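Side-chain contacts in T9SS C-terminal target domain-containing protein (Bacteroides cellulosilyticus, PDB 5JVK), which is a family 39 glycoside hydrolase of a gut symbiont and probably cleaves O-glycosidic bonds within glycan chains: residues E140-A145 with A201-Y206; N429-F434 with I455-P460. All coordinates share one frame; numbering follows the deposited sequence.

Contact 1. Residues E140-A145 with A201-Y206; sequences EHVEPA and ANALAY
Val142 meets Ala203 through its CG1 methyl. That methyl lies 3.6 Å from the backbone O of Ala203 and 4.3 Å from its CB, and it also approaches the ring of Tyr206 at a slant, with CD1 4.0 Å away. One branch of the valine therefore serves both residues, which sit three apart and so turn to the same side of their helix. With chi1 at 163°, CG of Tyr206 sits roughly opposite its backbone N, which brings the CD1 side of the ring to the valine; Tyr149 meets the same ring at a shallow angle. The closed eight-stranded parallel barrel is the (beta/alpha)8 fold of the catalytic domain of family 39 glycoside hydrolases, and here the short helix 139-142 that follows strand 132-138 touches the outer helix 194-211. Glu143, where the chain leaves that short helix, sends an extended side chain over Ala203, its OE1 3.5 Å from CB. The touch is van der Waals; the carboxylate's hydrogen bonds go to residues outside the two segments, OE1 to Trp139 NE1 and OE2 to Tyr181 OH and Gly147 N, three bonds that limit rotation of the buried group.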
loop_
_atom_site.group_PDB
_atom_site.type_symbol
_atom_site.label_atom_id
_atom_site.label_comp_id
_atom_site.label_asym_id
_atom_site.label_seq_id
_atom_site.Cartn_x
_atom_site.Cartn_y
_atom_site.Cartn_z
ATOM N N GLU A 140 -1.748 1.547 25.906
ATOM C CA GLU A 140 -0.745 1.203 26.929
ATOM C C GLU A 140 0.445 2.174 26.974
ATOM O O GLU A 140 0.819 2.655 28.046
ATOM C CB GLU A 140 -0.243 -0.228 26.680
ATOM C CG GLU A 140 0.653 -0.812 27.761
ATOM C CD GLU A 140 0.873 -2.306 27.583
ATOM O OE1 GLU A 140 -0.128 -3.053 27.491
ATOM O OE2 GLU A 140 2.045 -2.737 27.539
ATOM N N HIS A 141 1.020 2.461 25.810
ATOM C CA HIS A 141 2.177 3.357 25.707
ATOM C C HIS A 141 1.838 4.845 25.898
ATOM O O HIS A 141 2.683 5.601 26.380
ATOM C CB HIS A 141 2.912 3.146 24.374
ATOM C CG HIS A 141 3.504 1.778 24.214
ATOM N ND1 HIS A 141 3.676 1.178 22.985
ATOM C CD2 HIS A 141 3.956 0.888 25.131
ATOM C CE1 HIS A 141 4.217 -0.016 23.150
ATOM N NE2 HIS A 141 4.395 -0.217 24.443
ATOM N N VAL A 142 0.624 5.263 25.529
ATOM C CA VAL A 142 0.197 6.665 25.722
ATOM C C VAL A 142 -0.179 6.977 27.178
ATOM O O VAL A 142 0.126 8.067 27.664
ATOM C CB VAL A 142 -0.927 7.084 24.725
ATOM C CG1 VAL A 142 -1.820 8.205 25.257
ATOM C CG2 VAL A 142 -0.297 7.533 23.420
ATOM N N GLU A 143 -0.833 6.032 27.853
ATOM C CA GLU A 143 -1.265 6.193 29.246
ATOM C C GLU A 143 -0.632 5.084 30.109
ATOM O O GLU A 143 -1.283 4.074 30.389
ATOM C CB GLU A 143 -2.803 6.168 29.309
ATOM C CG GLU A 143 -3.417 6.441 30.678
ATOM C CD GLU A 143 -4.939 6.567 30.651
ATOM O OE1 GLU A 143 -5.572 6.214 29.634
ATOM O OE2 GLU A 143 -5.518 7.013 31.663
ATOM N N PRO A 144 0.647 5.257 30.521
ATOM C CA PRO A 144 1.314 4.223 31.331
ATOM C C PRO A 144 0.732 4.070 32.743
ATOM O O PRO A 144 0.791 2.977 33.313
ATOM C CB PRO A 144 2.778 4.698 31.403
ATOM C CG PRO A 144 2.894 5.848 30.462
ATOM C CD PRO A 144 1.523 6.429 30.334
ATOM N N ALA A 145 0.207 5.164 33.296
ATOM C CA ALA A 145 -0.549 5.145 34.548
ATOM C C ALA A 145 -1.858 5.910 34.368
ATOM O O ALA A 145 -1.990 6.724 33.452
ATOM C CB ALA A 145 0.272 5.754 35.671
ATOM N N ALA A 201 -11.132 7.143 25.758
ATOM C CA ALA A 201 -11.530 8.392 25.099
ATOM C C ALA A 201 -10.599 9.561 25.408
ATOM O O ALA A 201 -10.199 10.291 24.499
ATOM C CB ALA A 201 -12.958 8.752 25.475
ATOM N N ASN A 202 -10.259 9.731 26.683
ATOM C CA ASN A 202 -9.354 10.804 27.106
ATOM C C ASN A 202 -7.896 10.546 26.708
ATOM O O ASN A 202 -7.137 11.499 26.520
ATOM C CB ASN A 202 -9.452 11.040 28.620
ATOM C CG ASN A 202 -10.816 11.566 29.046
ATOM O OD1 ASN A 202 -11.431 12.376 28.350
ATOM N ND2 ASN A 202 -11.288 11.121 30.205
ATOM N N ALA A 203 -7.511 9.275 26.584
ATOM C CA ALA A 203 -6.164 8.908 26.119
ATOM C C ALA A 203 -5.955 9.251 24.644
ATOM O O ALA A 203 -4.913 9.797 24.273
ATOM C CB ALA A 203 -5.901 7.429 26.352
ATOM N N LEU A 204 -6.942 8.917 23.812
ATOM C CA LEU A 204 -6.916 9.273 22.390
ATOM C C LEU A 204 -7.036 10.784 22.200
ATOM O O LEU A 204 -6.326 11.361 21.375
ATOM C CB LEU A 204 -8.037 8.559 21.619
ATOM C CG LEU A 204 -8.194 8.865 20.122
ATOM C CD1 LEU A 204 -6.896 8.623 19.365
ATOM C CD2 LEU A 204 -9.321 8.037 19.527
ATOM N N ALA A 205 -7.938 11.407 22.959
ATOM C CA ALA A 205 -8.135 12.862 22.919
ATOM C C ALA A 205 -6.854 13.636 23.235
ATOM O O ALA A 205 -6.609 14.688 22.643
ATOM C CB ALA A 205 -9.248 13.273 23.868
ATOM N N TYR A 206 -6.047 13.113 24.161
ATOM C CA TYR A 206 -4.710 13.659 24.435
ATOM C C TYR A 206 -3.812 13.581 23.203
ATOM O O TYR A 206 -3.158 14.566 22.843
ATOM C CB TYR A 206 -4.033 12.932 25.609
ATOM C CG TYR A 206 -2.537 13.157 25.671
ATOM C CD1 TYR A 206 -1.644 12.188 25.207
ATOM C CD2 TYR A 206 -2.014 14.356 26.157
ATOM C CE1 TYR A 206 -0.272 12.397 25.248
ATOM C CE2 TYR A 206 -0.644 14.575 26.201
ATOM C CZ TYR A 206 0.223 13.593 25.749
ATOM O OH TYR A 206 1.581 13.805 25.791
#

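Contact 2. Residues N429-F434 with I455-P460; sequences NKVLAF and IRVKAP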
loop_
_atom_site.group_PDB
_atom_site.type_symbol
_atom_site.label_atom_id
_atom_site.label_comp_id
_atom_site.label_asym_id
_atom_site.label_seq_id
_atom_site.Cartn_x
_atom_site.Cartn_y
_atom_site.Cartn_z
ATOM N N ASN A 429 -10.427 -10.572 -19.721
ATOM C CA ASN A 429 -9.475 -9.515 -20.072
ATOM C C ASN A 429 -10.075 -8.154 -19.730
ATOM O O ASN A 429 -11.292 -7.978 -19.789
ATOM C CB ASN A 429 -9.139 -9.581 -21.564
ATOM C CG ASN A 429 -8.588 -10.934 -21.981
ATOM O OD1 ASN A 429 -7.749 -11.510 -21.292
ATOM N ND2 ASN A 429 -9.061 -11.449 -23.107
ATOM N N LYS A 430 -9.216 -7.201 -19.371
ATOM C CA LYS A 430 -9.629 -5.846 -19.005
ATOM C C LYS A 430 -8.889 -4.846 -19.864
ATOM O O LYS A 430 -7.681 -4.960 -20.023
ATOM C CB LYS A 430 -9.295 -5.549 -17.537
ATOM C CG LYS A 430 -10.460 -5.613 -16.564
ATOM C CD LYS A 430 -10.750 -7.027 -16.108
ATOM C CE LYS A 430 -11.598 -7.025 -14.851
ATOM N NZ LYS A 430 -11.896 -8.414 -14.416
ATOM N N VAL A 431 -9.617 -3.874 -20.410
ATOM C CA VAL A 431 -9.025 -2.681 -21.020
ATOM C C VAL A 431 -9.802 -1.477 -20.488
ATOM O O VAL A 431 -10.994 -1.337 -20.763
ATOM C CB VAL A 431 -9.062 -2.714 -22.565
ATOM C CG1 VAL A 431 -8.362 -1.486 -23.143
ATOM C CG2 VAL A 431 -8.400 -3.984 -23.090
ATOM N N LEU A 432 -9.123 -0.627 -19.720
ATOM C CA LEU A 432 -9.759 0.461 -18.979
ATOM C C LEU A 432 -9.092 1.781 -19.331
ATOM O O LEU A 432 -7.877 1.827 -19.496
ATOM C CB LEU A 432 -9.622 0.220 -17.474
ATOM C CG LEU A 432 -9.954 -1.168 -16.925
ATOM C CD1 LEU A 432 -9.536 -1.265 -15.466
ATOM C CD2 LEU A 432 -11.435 -1.467 -17.088
ATOM N N ALA A 433 -9.889 2.846 -19.432
ATOM C CA ALA A 433 -9.392 4.191 -19.745
ATOM C C ALA A 433 -9.501 5.106 -18.526
ATOM O O ALA A 433 -10.518 5.105 -17.832
ATOM C CB ALA A 433 -10.172 4.779 -20.908
ATOM N N PHE A 434 -8.449 5.876 -18.275
ATOM C CA PHE A 434 -8.428 6.878 -17.213
ATOM C C PHE A 434 -8.046 8.216 -17.824
ATOM O O PHE A 434 -7.519 8.270 -18.938
ATOM C CB PHE A 434 -7.427 6.490 -16.128
ATOM C CG PHE A 434 -7.814 5.260 -15.366
ATOM C CD1 PHE A 434 -8.483 5.358 -14.153
ATOM C CD2 PHE A 434 -7.518 3.999 -15.865
ATOM C CE1 PHE A 434 -8.847 4.220 -13.448
ATOM C CE2 PHE A 434 -7.878 2.857 -15.165
ATOM C CZ PHE A 434 -8.542 2.968 -13.954
ATOM N N ILE A 455 -4.777 -10.056 -27.506
ATOM C CA ILE A 455 -5.997 -9.413 -28.006
ATOM C C ILE A 455 -5.668 -8.300 -28.998
ATOM O O ILE A 455 -4.541 -7.804 -29.047
ATOM C CB ILE A 455 -6.891 -8.848 -26.872
ATOM C CG1 ILE A 455 -6.158 -7.783 -26.043
ATOM C CG2 ILE A 455 -7.383 -9.968 -25.966
ATOM C CD1 ILE A 455 -7.098 -6.844 -25.324
ATOM N N ARG A 456 -6.675 -7.923 -29.778
ATOM C CA ARG A 456 -6.566 -6.850 -30.753
ATOM C C ARG A 456 -7.574 -5.779 -30.393
ATOM O O ARG A 456 -8.768 -6.005 -30.504
ATOM C CB ARG A 456 -6.821 -7.397 -32.155
ATOM C CG ARG A 456 -5.634 -8.166 -32.690
ATOM C CD ARG A 456 -5.976 -9.024 -33.894
ATOM N NE ARG A 456 -4.754 -9.486 -34.555
ATOM C CZ ARG A 456 -3.949 -10.459 -34.111
ATOM N NH1 ARG A 456 -4.211 -11.131 -32.986
ATOM N NH2 ARG A 456 -2.858 -10.771 -34.809
ATOM N N VAL A 457 -7.088 -4.627 -29.940
ATOM C CA VAL A 457 -7.939 -3.494 -29.576
ATOM C C VAL A 457 -7.825 -2.454 -30.676
ATOM O O VAL A 457 -6.711 -2.111 -31.077
ATOM C CB VAL A 457 -7.491 -2.856 -28.244
ATOM C CG1 VAL A 457 -8.457 -1.752 -27.820
ATOM C CG2 VAL A 457 -7.370 -3.918 -27.157
ATOM N N LYS A 458 -8.961 -1.952 -31.161
ATOM C CA LYS A 458 -8.949 -0.889 -32.167
ATOM C C LYS A 458 -8.307 0.359 -31.570
ATOM O O LYS A 458 -8.643 0.746 -30.452
ATOM C CB LYS A 458 -10.356 -0.556 -32.671
ATOM C CG LYS A 458 -10.379 0.620 -33.640
ATOM C CD LYS A 458 -11.658 0.700 -34.453
ATOM C CE LYS A 458 -11.590 1.858 -35.439
ATOM N NZ LYS A 458 -12.930 2.235 -35.966
ATOM N N ALA A 459 -7.394 0.969 -32.329
ATOM C CA ALA A 459 -6.616 2.127 -31.877
ATOM C C ALA A 459 -7.530 3.298 -31.486
ATOM O O ALA A 459 -8.087 3.961 -32.370
ATOM C CB ALA A 459 -5.638 2.560 -32.964
ATOM N N PRO A 460 -7.692 3.553 -30.166
ATOM C CA PRO A 460 -8.653 4.569 -29.718
ATOM C C PRO A 460 -8.180 6.010 -29.974
ATOM O O PRO A 460 -8.997 6.874 -30.298
ATOM C CB PRO A 460 -8.799 4.271 -28.225
ATOM C CG PRO A 460 -7.502 3.660 -27.825
ATOM C CD PRO A 460 -6.918 2.995 -29.037
#
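Val431 and Ile455 form the closer apolar part of this contact, with CG2 of the valine 3.9 Å from CD1 of the isoleucine. The two side chains come from facing strands and slip past each other in opposite senses, so they meet flank against flank. Ile455 sets CG1 between its backbone N and carbonyl carbon (chi1 60°), and the nearly extended chi2 of 157° then carries CD1 over to the valine. The same CG2 of Val431 touches CG2 of Val457 at 4.2 Å, a looser fit, and one methyl thus spans two neighbours on the opposite strand. Arg456 and Lys458, the residues on either side of Val457 in sequence, lie on the exposed far side of their strand, where Arg456 NE forms a salt bridge with Asp481.

At the other end Asn429 lies against Ile455, its ND2 3.6 Å from CG2. That is a nitrogen on a methyl, a touch without a bond; the amide is held through OD1, which is hydrogen-bonded to Thr447 OG1.

The two strand axes approach to 10.3 Å and run at 23° to each other in the same general direction, the spacing of two layers packed face to face. Strand 429-436 belongs to an antiparallel sheet, lying between 419-425 and 439-447, with Leu424 and Leu425 also against Val431. Its other face turns toward helix 350-366, where Leu432 and Phe434 touch Arg366 and Arg365. Strand 453-458 pairs instead with 484-489, whose Leu489 packs on both Asn429 and Ile455.

Contact 1 and contact 2 lie on opposite sides of the chain's centre, about 33 Å apart at their nearest atoms, and share no helix or strand. Contact 1 is the more buried: it joins a short helix after a barrel strand to an outer helix of the (beta/alpha)8 domain. Contact 2, later in the chain, is partly buried and brings together strands of two different sheets. Small apolar groups do the touching in both, with a polar side chain alongside. In 140-145 with 201-206 that polar group is an acid held by hydrogen bonds to residues outside both segments, and an aromatic ring takes part; in 429-434 with 455-460 it is an amide, and the rest is branched aliphatic.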